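Local coordinates for F-BAR domain only protein 1 (Danio rerio, PDB 5JP2) that probably acts at an early step of clathrin-mediated endocytosis, its mu homology domain binding a peptide of Eps15, and may thereby regulate Bmp signalling, at residues B[49-54]-B[66-71]; B[17-22]-B[259-264]; B[85-90]-B[126-131]; B[57-62]-B[104-109]; B[21-26]-B[131-136]. One frame throughout, in Å; residues are numbered along the deposited sequence. Where two conformers were deposited one is given.

Interaction 1 (B[49-54]-B[66-71]); sequences MSFPAG and PVLSFR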
# COMPACT_ATOMS: atom_id res chain seq x y z
N MET B 49 3.43 -5.73 -13.29
CA MET B 49 2.58 -5.97 -14.44
C MET B 49 2.49 -7.47 -14.69
O MET B 49 3.47 -8.19 -14.55
CB MET B 49 3.08 -5.26 -15.68
CG MET B 49 2.16 -5.44 -16.85
SD MET B 49 2.55 -4.45 -18.27
CE MET B 49 2.08 -2.83 -17.73
N SER B 50 1.29 -7.92 -15.03
CA SER B 50 1.00 -9.33 -15.25
C SER B 50 0.70 -9.58 -16.73
O SER B 50 0.11 -8.74 -17.41
CB SER B 50 -0.17 -9.77 -14.38
OG SER B 50 -0.32 -11.16 -14.41
N PHE B 51 1.11 -10.75 -17.21
CA PHE B 51 0.96 -11.14 -18.60
C PHE B 51 0.26 -12.49 -18.70
O PHE B 51 0.61 -13.42 -17.98
CB PHE B 51 2.30 -11.23 -19.32
CG PHE B 51 2.99 -9.92 -19.50
CD1 PHE B 51 3.71 -9.35 -18.48
CD2 PHE B 51 2.92 -9.26 -20.70
CE1 PHE B 51 4.33 -8.15 -18.66
CE2 PHE B 51 3.54 -8.07 -20.87
CZ PHE B 51 4.25 -7.51 -19.85
N PRO B 52 -0.67 -12.63 -19.63
CA PRO B 52 -1.35 -13.92 -19.78
C PRO B 52 -0.42 -14.94 -20.41
O PRO B 52 0.39 -14.61 -21.27
CB PRO B 52 -2.53 -13.60 -20.70
CG PRO B 52 -2.13 -12.39 -21.43
CD PRO B 52 -1.24 -11.60 -20.51
N ALA B 53 -0.50 -16.18 -19.93
CA ALA B 53 0.46 -17.18 -20.35
C ALA B 53 0.53 -17.28 -21.87
O ALA B 53 1.61 -17.44 -22.44
CB ALA B 53 0.13 -18.53 -19.72
N GLY B 54 -0.60 -17.14 -22.54
CA GLY B 54 -0.59 -17.32 -23.98
C GLY B 54 0.15 -16.26 -24.75
O GLY B 54 0.37 -16.44 -25.95
N PRO B 66 4.91 -5.73 -31.52
CA PRO B 66 4.82 -4.29 -31.27
C PRO B 66 5.13 -3.93 -29.82
O PRO B 66 4.99 -4.73 -28.90
CB PRO B 66 3.38 -3.95 -31.62
CG PRO B 66 2.66 -5.21 -31.48
CD PRO B 66 3.60 -6.30 -31.86
N VAL B 67 5.51 -2.67 -29.64
CA VAL B 67 6.13 -2.20 -28.40
C VAL B 67 5.06 -1.90 -27.36
O VAL B 67 4.24 -1.00 -27.53
CB VAL B 67 6.98 -0.96 -28.68
CG1 VAL B 67 7.57 -0.41 -27.40
CG2 VAL B 67 8.05 -1.28 -29.68
N LEU B 68 5.11 -2.62 -26.26
CA LEU B 68 4.26 -2.34 -25.12
C LEU B 68 4.79 -1.11 -24.40
O LEU B 68 5.94 -1.08 -23.97
CB LEU B 68 4.22 -3.55 -24.20
CG LEU B 68 3.48 -3.40 -22.88
CD1 LEU B 68 2.08 -2.93 -23.12
CD2 LEU B 68 3.47 -4.70 -22.18
N SER B 69 3.96 -0.08 -24.28
CA SER B 69 4.37 1.21 -23.75
C SER B 69 3.36 1.66 -22.70
O SER B 69 2.17 1.43 -22.85
CB SER B 69 4.45 2.24 -24.85
OG SER B 69 4.76 3.51 -24.30
N PHE B 70 3.84 2.28 -21.62
CA PHE B 70 2.93 2.76 -20.59
C PHE B 70 3.38 4.09 -20.01
O PHE B 70 4.49 4.57 -20.27
CB PHE B 70 2.74 1.73 -19.48
CG PHE B 70 3.96 1.47 -18.65
CD1 PHE B 70 4.23 2.25 -17.54
CD2 PHE B 70 4.79 0.42 -18.93
CE1 PHE B 70 5.31 2.01 -16.75
CE2 PHE B 70 5.88 0.17 -18.14
CZ PHE B 70 6.14 0.97 -17.04
N ARG B 71 2.49 4.70 -19.24
CA ARG B 71 2.67 6.03 -18.69
C ARG B 71 2.34 6.03 -17.20
O ARG B 71 1.34 5.44 -16.78
CB ARG B 71 1.74 7.00 -19.40
CG ARG B 71 1.99 8.44 -19.17
CD ARG B 71 0.83 9.28 -19.67
NE ARG B 71 0.60 9.12 -21.10
CZ ARG B 71 1.30 9.72 -22.05
NH1 ARG B 71 2.31 10.53 -21.74
NH2 ARG B 71 1.01 9.49 -23.32
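Leu68, just ahead of strand 69-73, sends one methyl, CD2, between Met49 and Phe51 and so ties together two beta sheets of the mu homology domain that pack as layers of a sandwich. The methyl meets the ring of Phe51 at its edge, close to the ring plane, with CD2 of Leu68 3.6 Å from CE2 of Phe51; the two side chains arrive from opposite directions. Met49 instead slides past Leu68 in the reverse sense, and its SD lies 4.0 Å from Leu68 CD2. Met49 runs out with CG anti to its N and bends only at chi3 (-72°), which turns the terminal CE toward Phe70, where it stops 4.4 Å from CD2 of that ring in an oblique approach.

A ring of further contacts surrounds them: Val19 of the neighbouring strand touches both Met49 and Phe51, Leu130 touches Met49 and Phe70, and Phe104 backs Leu68 and Phe70. On the other face of the same strand, Ser50 and Pro52 pack against an aromatic side chain of the bound Eps15 peptide. The strand thus serves the core with one face and the ligand with the other, and Ser50 OG is hydrogen-bonded to Asn127 OD1.

Interaction 2 (B[17-22]-B[259-264]); sequences WPVAAA and VELVGS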
# COMPACT_ATOMS: atom_id res chain seq x y z
N TRP B 17 -4.00 -7.28 -27.21
CA TRP B 17 -3.60 -8.23 -26.18
C TRP B 17 -3.74 -7.61 -24.79
O TRP B 17 -3.39 -6.44 -24.60
CB TRP B 17 -2.17 -8.67 -26.41
CG TRP B 17 -1.94 -9.23 -27.78
CD1 TRP B 17 -2.61 -10.26 -28.36
CD2 TRP B 17 -0.96 -8.80 -28.73
NE1 TRP B 17 -2.11 -10.50 -29.62
CE2 TRP B 17 -1.10 -9.62 -29.87
CE3 TRP B 17 0.02 -7.81 -28.73
CZ2 TRP B 17 -0.29 -9.47 -30.99
CZ3 TRP B 17 0.82 -7.67 -29.84
CH2 TRP B 17 0.66 -8.49 -30.96
N PRO B 18 -4.25 -8.36 -23.81
CA PRO B 18 -4.45 -7.79 -22.48
C PRO B 18 -3.23 -7.93 -21.57
O PRO B 18 -2.54 -8.95 -21.58
CB PRO B 18 -5.61 -8.62 -21.93
CG PRO B 18 -5.37 -9.98 -22.54
CD PRO B 18 -4.80 -9.72 -23.91
N VAL B 19 -3.00 -6.90 -20.75
CA VAL B 19 -2.09 -6.99 -19.61
C VAL B 19 -2.81 -6.40 -18.40
O VAL B 19 -3.81 -5.71 -18.52
CB VAL B 19 -0.74 -6.27 -19.84
CG1 VAL B 19 -0.01 -6.85 -21.04
CG2 VAL B 19 -0.92 -4.77 -19.99
N ALA B 20 -2.28 -6.70 -17.22
CA ALA B 20 -2.81 -6.18 -15.98
C ALA B 20 -1.70 -5.60 -15.11
O ALA B 20 -0.56 -6.07 -15.15
CB ALA B 20 -3.56 -7.27 -15.22
N ALA B 21 -2.04 -4.59 -14.33
CA ALA B 21 -1.11 -3.89 -13.46
C ALA B 21 -1.55 -4.01 -12.00
O ALA B 21 -2.74 -4.20 -11.71
CB ALA B 21 -0.99 -2.42 -13.84
N ALA B 22 -0.60 -3.92 -11.08
CA ALA B 22 -0.89 -3.90 -9.65
C ALA B 22 -0.02 -2.86 -8.98
O ALA B 22 1.20 -2.87 -9.15
CB ALA B 22 -0.68 -5.26 -8.99
N VAL B 259 -1.31 4.33 -13.44
CA VAL B 259 -0.66 3.86 -14.66
C VAL B 259 -1.70 3.72 -15.77
O VAL B 259 -2.83 3.29 -15.54
CB VAL B 259 0.08 2.53 -14.41
CG1 VAL B 259 -0.89 1.44 -14.02
CG2 VAL B 259 0.89 2.13 -15.61
N GLU B 260 -1.32 4.12 -16.98
CA GLU B 260 -2.18 3.92 -18.14
C GLU B 260 -1.31 3.56 -19.34
O GLU B 260 -0.17 4.00 -19.45
CB GLU B 260 -3.03 5.16 -18.44
CG GLU B 260 -2.29 6.30 -19.05
CD GLU B 260 -3.11 7.57 -19.10
OE1 GLU B 260 -4.10 7.65 -18.34
OE2 GLU B 260 -2.79 8.48 -19.90
N LEU B 261 -1.86 2.75 -20.23
CA LEU B 261 -1.12 2.31 -21.41
C LEU B 261 -1.09 3.41 -22.45
O LEU B 261 -1.95 4.29 -22.48
CB LEU B 261 -1.74 1.06 -22.01
CG LEU B 261 -1.78 -0.19 -21.15
CD1 LEU B 261 -2.22 -1.38 -22.00
CD2 LEU B 261 -0.44 -0.44 -20.53
N VAL B 262 -0.09 3.36 -23.32
CA VAL B 262 0.06 4.33 -24.40
C VAL B 262 -0.01 3.56 -25.70
O VAL B 262 0.84 2.71 -25.97
CB VAL B 262 1.37 5.12 -24.30
CG1 VAL B 262 1.41 6.17 -25.37
CG2 VAL B 262 1.50 5.75 -22.95
N GLY B 263 -1.03 3.84 -26.49
CA GLY B 263 -1.27 3.08 -27.69
C GLY B 263 -2.40 2.09 -27.51
O GLY B 263 -2.77 1.72 -26.39
N SER B 264 -2.97 1.68 -28.63
CA SER B 264 -4.14 0.83 -28.64
C SER B 264 -3.81 -0.63 -28.88
O SER B 264 -4.72 -1.46 -28.89
CB SER B 264 -5.13 1.30 -29.70
OG SER B 264 -4.50 1.41 -30.96
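The main chain of Val19 hydrogen-bonds to Arg267 and Ser269 of strand 266-283, while its side chain meets Leu261; no polar bond crosses to 259-264, and the contact itself is wholly apolar. CG2 of Val19 approaches CD1 of Leu261 to 4.1 Å, the two side chains crossing obliquely. Two residues further along, the single methyl of Ala21 does the same work, its CB lying 3.9 Å from CG1 of Val259. That valine puts CG1 between its own backbone N and carbonyl carbon (chi1 63°), a confined spot that nevertheless aims the methyl at the alanine.

Side-chain reach follows the spacing of the backbones. Ala21 and Val259 have CA atoms 7.9 Å apart and meet methyl against methyl; at Val19 and Leu261 the CA atoms are 9.5 Å apart, and the longer leucine spans the difference.

Here the edge strand 258-261 of the four-stranded sheet is laid against strand 17-31 of the large mixed sheet. Met268 of strand 266-283 flanks the pair, touching Ala21 and Leu261, Phe70 of strand 69-73 supports Val259 and Leu261, and at the start of strand 17-31 Trp17 packs on Ile55 and Ile58 of helix 55-61.

Interaction 3 (B[85-90]-B[126-131]); sequences QKLLYS and YNVALL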
# COMPACT_ATOMS: atom_id res chain seq x y z
N GLN B 85 15.59 -1.75 -14.97
CA GLN B 85 16.46 -1.37 -16.07
C GLN B 85 16.83 -2.56 -16.92
O GLN B 85 17.43 -2.40 -17.97
CB GLN B 85 17.71 -0.68 -15.55
CG GLN B 85 17.52 0.78 -15.26
CD GLN B 85 18.81 1.44 -14.86
OE1 GLN B 85 19.47 1.01 -13.91
NE2 GLN B 85 19.20 2.48 -15.59
N LYS B 86 16.51 -3.76 -16.47
CA LYS B 86 16.61 -4.94 -17.30
C LYS B 86 15.62 -4.87 -18.46
O LYS B 86 15.97 -5.19 -19.60
CB LYS B 86 16.33 -6.16 -16.44
CG LYS B 86 17.32 -6.39 -15.32
CD LYS B 86 16.93 -7.62 -14.51
CE LYS B 86 17.38 -8.94 -15.10
NZ LYS B 86 16.78 -10.08 -14.33
N LEU B 87 14.37 -4.51 -18.17
CA LEU B 87 13.30 -4.58 -19.15
C LEU B 87 12.83 -3.25 -19.75
O LEU B 87 12.06 -3.29 -20.71
CB LEU B 87 12.11 -5.29 -18.53
CG LEU B 87 12.47 -6.65 -17.90
CD1 LEU B 87 11.31 -7.23 -17.20
CD2 LEU B 87 12.93 -7.61 -18.95
N LEU B 88 13.26 -2.09 -19.28
CA LEU B 88 12.57 -0.87 -19.68
C LEU B 88 13.49 0.19 -20.24
O LEU B 88 14.68 0.26 -19.92
CB LEU B 88 11.79 -0.25 -18.53
CG LEU B 88 10.67 -1.06 -17.89
CD1 LEU B 88 10.25 -0.35 -16.64
CD2 LEU B 88 9.50 -1.21 -18.86
N TYR B 89 12.90 1.01 -21.11
CA TYR B 89 13.50 2.21 -21.67
C TYR B 89 12.75 3.44 -21.18
O TYR B 89 11.61 3.34 -20.73
CB TYR B 89 13.45 2.22 -23.19
CG TYR B 89 14.23 1.13 -23.86
CD1 TYR B 89 15.60 1.01 -23.65
CD2 TYR B 89 13.63 0.24 -24.73
CE1 TYR B 89 16.33 0.03 -24.27
CE2 TYR B 89 14.36 -0.76 -25.36
CZ TYR B 89 15.71 -0.85 -25.12
OH TYR B 89 16.45 -1.83 -25.73
N SER B 90 13.36 4.60 -21.32
CA SER B 90 12.73 5.85 -20.91
C SER B 90 13.41 7.01 -21.59
O SER B 90 14.49 6.87 -22.17
CB SER B 90 12.78 6.04 -19.40
OG SER B 90 14.11 6.23 -18.99
N TYR B 126 2.03 -14.53 -15.62
CA TYR B 126 3.39 -14.29 -15.16
C TYR B 126 3.54 -12.83 -14.78
O TYR B 126 3.20 -11.95 -15.57
CB TYR B 126 4.40 -14.67 -16.25
CG TYR B 126 4.25 -16.09 -16.70
CD1 TYR B 126 4.42 -17.14 -15.82
CD2 TYR B 126 3.92 -16.38 -18.02
CE1 TYR B 126 4.27 -18.44 -16.23
CE2 TYR B 126 3.76 -17.69 -18.43
CZ TYR B 126 3.94 -18.72 -17.54
OH TYR B 126 3.79 -20.02 -17.94
N ASN B 127 4.06 -12.58 -13.59
CA ASN B 127 4.19 -11.23 -13.07
C ASN B 127 5.59 -10.69 -13.32
O ASN B 127 6.57 -11.43 -13.25
CB ASN B 127 3.87 -11.20 -11.58
CG ASN B 127 2.42 -11.45 -11.30
OD1 ASN B 127 1.56 -11.08 -12.09
ND2 ASN B 127 2.14 -12.06 -10.17
N VAL B 128 5.66 -9.40 -13.60
CA VAL B 128 6.91 -8.70 -13.87
C VAL B 128 6.96 -7.41 -13.05
O VAL B 128 6.01 -6.63 -13.07
CB VAL B 128 7.05 -8.38 -15.36
CG1 VAL B 128 8.30 -7.61 -15.60
CG2 VAL B 128 7.06 -9.66 -16.15
N ALA B 129 8.09 -7.16 -12.41
CA ALA B 129 8.26 -6.01 -11.52
C ALA B 129 8.78 -4.83 -12.33
O ALA B 129 9.88 -4.89 -12.87
CB ALA B 129 9.20 -6.36 -10.38
N LEU B 130 7.97 -3.80 -12.46
CA LEU B 130 8.36 -2.63 -13.23
C LEU B 130 9.09 -1.56 -12.42
O LEU B 130 10.01 -0.92 -12.94
CB LEU B 130 7.14 -2.03 -13.91
CG LEU B 130 6.41 -2.99 -14.85
CD1 LEU B 130 5.33 -2.27 -15.63
CD2 LEU B 130 7.40 -3.61 -15.80
N LEU B 131 8.64 -1.26 -11.20
CA LEU B 131 9.09 -0.04 -10.55
C LEU B 131 8.99 -0.13 -9.04
O LEU B 131 8.07 -0.76 -8.51
CB LEU B 131 8.27 1.14 -11.05
CG LEU B 131 8.61 2.54 -10.59
CD1 LEU B 131 9.62 3.14 -11.51
CD2 LEU B 131 7.34 3.34 -10.62
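Leu130 interrupts an otherwise extended strand with nearly helical backbone angles (phi -90°, psi -42°), and together with Leu131 it faces Leu47 across the sheet, forming a classic beta bulge. Leu88 packs at this irregularity. Its CD1 lies 3.8 Å from the carbonyl O of Leu130 and 4.4 Å from CD2 of the same residue, so that one methyl touches both the main chain and the side chain of the bulged leucine.

The neighbouring Leu87 also points at strand 126-131, which two consecutive residues of a regular strand would not do. It can because its backbone is not extended: the chain is still in the loop before strand 88-90. The Leu87 side chain crosses that of Val128 obliquely, and its CD1 comes within 3.4 Å of CG1 of Val128, a tight approach for two methyl groups. Val128 offers this methyl by holding CG1 opposite its own backbone N (chi1 177°). The three leucines and the valine make an apolar patch, with no hydrogen bond joining the segments.

The patch lies where four elements converge on strand 125-137. Helix 106-119 adds Ala108 beside Leu87 and His112 beside Val128; Phe104 of strand 99-104 touches both Leu88 and Leu130; Phe70 of strand 69-73 touches Leu88; and Phe51 of strand 39-52 packs against Val128 from within the large sheet.

Interaction 4 (B[57-62]-B[104-109]); sequences RIFTAN and FNMQAL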
# COMPACT_ATOMS: atom_id res chain seq x y z
N ARG B 57 3.77 -17.42 -26.48
CA ARG B 57 3.76 -18.02 -27.80
C ARG B 57 3.67 -16.96 -28.88
O ARG B 57 4.22 -17.13 -29.97
CB ARG B 57 2.62 -19.03 -27.90
CG ARG B 57 2.79 -20.21 -26.97
CD ARG B 57 1.73 -21.28 -27.18
NE ARG B 57 1.93 -22.44 -26.32
CZ ARG B 57 1.10 -23.47 -26.25
NH1 ARG B 57 0.00 -23.49 -26.99
NH2 ARG B 57 1.36 -24.49 -25.44
N ILE B 58 2.98 -15.87 -28.60
CA ILE B 58 2.97 -14.76 -29.55
C ILE B 58 4.34 -14.13 -29.62
O ILE B 58 4.87 -13.87 -30.70
CB ILE B 58 1.90 -13.72 -29.15
CG1 ILE B 58 0.51 -14.34 -29.16
CG2 ILE B 58 1.96 -12.55 -30.08
CD1 ILE B 58 0.03 -14.68 -30.55
N PHE B 59 4.95 -13.88 -28.46
CA PHE B 59 6.21 -13.14 -28.43
C PHE B 59 7.37 -13.96 -28.97
O PHE B 59 8.17 -13.46 -29.75
CB PHE B 59 6.51 -12.67 -27.01
CG PHE B 59 5.73 -11.46 -26.57
CD1 PHE B 59 5.13 -10.64 -27.49
CD2 PHE B 59 5.65 -11.12 -25.24
CE1 PHE B 59 4.43 -9.52 -27.08
CE2 PHE B 59 4.96 -10.00 -24.83
CZ PHE B 59 4.35 -9.21 -25.75
N THR B 60 7.48 -15.22 -28.54
CA THR B 60 8.55 -16.07 -29.05
C THR B 60 8.48 -16.20 -30.56
O THR B 60 9.51 -16.16 -31.24
CB THR B 60 8.49 -17.44 -28.40
OG1 THR B 60 7.35 -18.15 -28.91
CG2 THR B 60 8.35 -17.29 -26.91
N ALA B 61 7.28 -16.35 -31.10
CA ALA B 61 7.09 -16.53 -32.52
C ALA B 61 7.35 -15.26 -33.31
O ALA B 61 7.72 -15.34 -34.49
CB ALA B 61 5.67 -17.02 -32.79
N ASN B 62 7.13 -14.09 -32.73
CA ASN B 62 7.33 -12.82 -33.42
C ASN B 62 8.31 -11.97 -32.62
O ASN B 62 7.92 -11.28 -31.67
CB ASN B 62 6.00 -12.10 -33.62
CG ASN B 62 6.14 -10.87 -34.49
OD1 ASN B 62 7.24 -10.52 -34.93
ND2 ASN B 62 5.03 -10.18 -34.73
N PHE B 104 8.85 -0.95 -23.16
CA PHE B 104 9.48 -2.23 -22.92
C PHE B 104 10.53 -2.53 -23.98
O PHE B 104 10.40 -2.14 -25.14
CB PHE B 104 8.44 -3.35 -22.93
CG PHE B 104 7.83 -3.61 -21.61
CD1 PHE B 104 8.40 -4.48 -20.73
CD2 PHE B 104 6.66 -2.98 -21.26
CE1 PHE B 104 7.83 -4.71 -19.53
CE2 PHE B 104 6.09 -3.21 -20.05
CZ PHE B 104 6.67 -4.08 -19.19
N ASN B 105 11.55 -3.27 -23.57
CA ASN B 105 12.43 -3.93 -24.51
C ASN B 105 11.79 -5.27 -24.85
O ASN B 105 11.74 -6.17 -24.01
CB ASN B 105 13.80 -4.13 -23.86
CG ASN B 105 14.81 -4.78 -24.78
OD1 ASN B 105 15.90 -4.26 -24.96
ND2 ASN B 105 14.48 -5.93 -25.33
N MET B 106 11.32 -5.42 -26.08
CA MET B 106 10.48 -6.58 -26.34
C MET B 106 11.29 -7.86 -26.43
O MET B 106 10.78 -8.94 -26.15
CB MET B 106 9.66 -6.38 -27.61
CG MET B 106 8.71 -5.19 -27.58
SD MET B 106 7.55 -5.08 -26.21
CE MET B 106 6.65 -6.60 -26.36
N GLN B 107 12.57 -7.75 -26.77
CA GLN B 107 13.42 -8.93 -26.81
C GLN B 107 13.74 -9.41 -25.40
O GLN B 107 13.63 -10.60 -25.11
CB GLN B 107 14.70 -8.62 -27.60
CG GLN B 107 14.46 -8.40 -29.10
CD GLN B 107 15.66 -7.78 -29.81
OE1 GLN B 107 16.40 -8.45 -30.52
NE2 GLN B 107 15.83 -6.48 -29.65
N ALA B 108 14.11 -8.50 -24.50
CA ALA B 108 14.34 -8.89 -23.11
C ALA B 108 13.05 -9.39 -22.46
O ALA B 108 13.04 -10.42 -21.79
CB ALA B 108 14.92 -7.72 -22.33
N LEU B 109 11.95 -8.67 -22.67
CA LEU B 109 10.66 -9.10 -22.12
C LEU B 109 10.30 -10.50 -22.59
O LEU B 109 9.86 -11.33 -21.79
CB LEU B 109 9.56 -8.12 -22.51
CG LEU B 109 8.19 -8.51 -21.98
CD1 LEU B 109 8.21 -8.56 -20.46
CD2 LEU B 109 7.09 -7.60 -22.48
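Phe59 turns its ring from helix 55-61 onto two side chains of the first turn of helix 106-119, Met106 and Leu109, which stand three residues apart and therefore project from a common side. The methyl of Met106 does most of the touching: its CE lies 3.5 Å from CZ of Phe59 and 3.7 Å from CE1 of the same ring. Met106 reaches this position by bending at its second and third torsions (chi2 -54°, chi3 -58°), a compact coil that swings the terminal methyl back toward the phenylalanine although the side chain does not set out in that direction. Leu109 behaves otherwise. Its CG stands opposite its backbone N (chi1 180°), which puts the branch beside the carbonyl carbon, and its CD2 comes to 4.0 Å from CE2 of Phe59. Both methyls reach the ring obliquely, and both side chains cross that of Phe59 at a slant. An alanine in place of Phe59 is likely to open a gap between the helices and take away the ring on which the Met106 and Leu109 methyls rest.

Asn105 occupies the N-cap position of helix 106-119, and Leu109 N bonds to Asn105 O at 2.8 Å, within the first turn. Further along the helix, Thr110 and Leu113 continue the surface met by Phe59, while Tyr266 of strand 266-283 touches both Phe59 and Met106, joining the helical pair to the beta framework.

Interaction 5 (B[21-26]-B[131-136]); sequences AAITEY and LKYQAS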
# COMPACT_ATOMS: atom_id res chain seq x y z
N ALA B 21 -2.04 -4.59 -14.33
CA ALA B 21 -1.11 -3.89 -13.46
C ALA B 21 -1.55 -4.01 -12.00
O ALA B 21 -2.74 -4.20 -11.71
CB ALA B 21 -0.99 -2.42 -13.84
N ALA B 22 -0.60 -3.92 -11.08
CA ALA B 22 -0.89 -3.90 -9.65
C ALA B 22 -0.02 -2.86 -8.98
O ALA B 22 1.20 -2.87 -9.15
CB ALA B 22 -0.68 -5.26 -8.99
N ILE B 23 -0.66 -1.97 -8.24
CA ILE B 23 -0.00 -0.90 -7.50
C ILE B 23 -0.16 -1.25 -6.03
O ILE B 23 -1.28 -1.32 -5.53
CB ILE B 23 -0.62 0.47 -7.82
CG1 ILE B 23 -0.43 0.82 -9.29
CG2 ILE B 23 -0.03 1.54 -6.96
CD1 ILE B 23 -1.10 2.11 -9.68
N THR B 24 0.96 -1.48 -5.35
CA THR B 24 1.00 -1.88 -3.95
C THR B 24 1.78 -0.85 -3.15
O THR B 24 2.88 -0.48 -3.54
CB THR B 24 1.63 -3.25 -3.81
OG1 THR B 24 0.95 -4.16 -4.67
CG2 THR B 24 1.53 -3.74 -2.41
N GLU B 25 1.21 -0.36 -2.06
CA GLU B 25 1.84 0.70 -1.29
C GLU B 25 1.81 0.39 0.20
O GLU B 25 0.80 -0.06 0.72
CB GLU B 25 1.17 2.04 -1.57
CG GLU B 25 1.53 2.58 -2.91
CD GLU B 25 1.02 3.96 -3.16
OE1 GLU B 25 0.39 4.53 -2.26
OE2 GLU B 25 1.23 4.48 -4.26
N TYR B 26 2.94 0.59 0.87
CA TYR B 26 3.03 0.51 2.32
C TYR B 26 3.31 1.89 2.90
O TYR B 26 4.04 2.69 2.32
CB TYR B 26 4.12 -0.46 2.76
CG TYR B 26 3.79 -1.87 2.44
CD1 TYR B 26 3.05 -2.65 3.32
CD2 TYR B 26 4.20 -2.43 1.25
CE1 TYR B 26 2.75 -3.95 3.01
CE2 TYR B 26 3.90 -3.72 0.94
CZ TYR B 26 3.18 -4.48 1.81
OH TYR B 26 2.89 -5.78 1.49
N LEU B 131 8.64 -1.26 -11.20
CA LEU B 131 9.09 -0.04 -10.55
C LEU B 131 8.99 -0.13 -9.04
O LEU B 131 8.07 -0.76 -8.51
CB LEU B 131 8.27 1.14 -11.05
CG LEU B 131 8.61 2.54 -10.59
CD1 LEU B 131 9.62 3.14 -11.51
CD2 LEU B 131 7.34 3.34 -10.62
N LYS B 132 9.93 0.51 -8.35
CA LYS B 132 9.85 0.81 -6.93
C LYS B 132 9.86 2.33 -6.77
O LYS B 132 10.46 3.03 -7.58
CB LYS B 132 11.01 0.21 -6.14
CG LYS B 132 11.26 -1.23 -6.42
CD LYS B 132 10.07 -2.09 -6.12
CE LYS B 132 10.50 -3.55 -6.05
NZ LYS B 132 9.35 -4.46 -5.83
N TYR B 133 9.20 2.83 -5.74
CA TYR B 133 9.14 4.28 -5.57
C TYR B 133 8.83 4.62 -4.12
O TYR B 133 8.43 3.77 -3.33
CB TYR B 133 8.13 4.92 -6.53
CG TYR B 133 6.71 4.46 -6.40
CD1 TYR B 133 6.27 3.31 -7.03
CD2 TYR B 133 5.80 5.17 -5.64
CE1 TYR B 133 4.97 2.88 -6.91
CE2 TYR B 133 4.50 4.74 -5.51
CZ TYR B 133 4.09 3.60 -6.16
OH TYR B 133 2.80 3.17 -6.04
N GLN B 134 9.05 5.89 -3.79
CA GLN B 134 9.07 6.35 -2.41
C GLN B 134 8.48 7.74 -2.34
O GLN B 134 8.71 8.56 -3.23
CB GLN B 134 10.50 6.38 -1.89
CG GLN B 134 10.67 6.07 -0.44
CD GLN B 134 12.12 6.01 -0.07
OE1 GLN B 134 12.97 6.56 -0.76
NE2 GLN B 134 12.42 5.33 1.03
N ALA B 135 7.71 8.01 -1.30
CA ALA B 135 7.18 9.35 -1.06
C ALA B 135 7.22 9.65 0.42
O ALA B 135 6.80 8.82 1.23
CB ALA B 135 5.75 9.48 -1.59
N SER B 136 7.74 10.83 0.77
CA SER B 136 7.93 11.23 2.16
C SER B 136 7.32 12.60 2.38
O SER B 136 7.35 13.45 1.48
CB SER B 136 9.40 11.30 2.54
OG SER B 136 10.03 10.05 2.39
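Tyr133 carries this contact, stretching its ring toward strand 21-26 until the hydroxyl meets Glu25. Its OH donates a hydrogen bond of 2.7 Å to Glu25 OE2, which lies at the ring edge, in the ring plane. The oxygen receives it on its anti lone pair, away from OE1, and the carboxylate plane is turned 73° from the ring. The tyrosine places CG between its backbone N and carbonyl carbon (chi1 60°), and from there the ring reaches across to the glutamate. Glu25 comes to meet it with an extended chain beyond CG, crossing the tyrosine at about a right angle. Beside the bond, CG2 of Ile23 rests 3.4 Å from Tyr133 OH, an apolar neighbour of the hydroxyl.

The glutamate is buried but well supplied: OE2 is also hydrogen-bonded to Ser255 OG, and OE1 weakly to Leu254 N, a set of partners that probably favours the charged form. With a leucine in place of Glu25, the Tyr133 hydroxyl and Ser255 OG would probably lose the acceptor they share.

The segments run in the same general sense, 40° apart, with their axes 9.2 Å from each other. Strand 39-52 lies between the two in the sheet, antiparallel to both, and gives Leu47 to Ile23 and Ile43 to Glu25, while the loop residues Val78 and Ser255 pack against Tyr133.

Overall arrangement
Interactions 1 to 4 form one connected core at the end of the domain that holds the helices. Interactions 1 and 2, with centres about 7 Å apart, join two sheets, and a probable hydrogen bond from Ser50 N to Ala20 O (2.6 Å) links them within the larger one. Interaction 3 adjoins interaction 1 through Met49 O and Val128 N, and interaction 4 closes the core's end, its centre about 10 Å from that of interaction 1. Interaction 5 continues the large sheet toward the chain's centre, its own centre about 26 Å from that of interaction 4, sharing Ala21 and Ala22 with interaction 2 and Leu131 with interaction 3. The bound peptide packs against Pro18, Ala20, Ala22, Thr24, Ser50, Pro52 and Asn127 of these same strands.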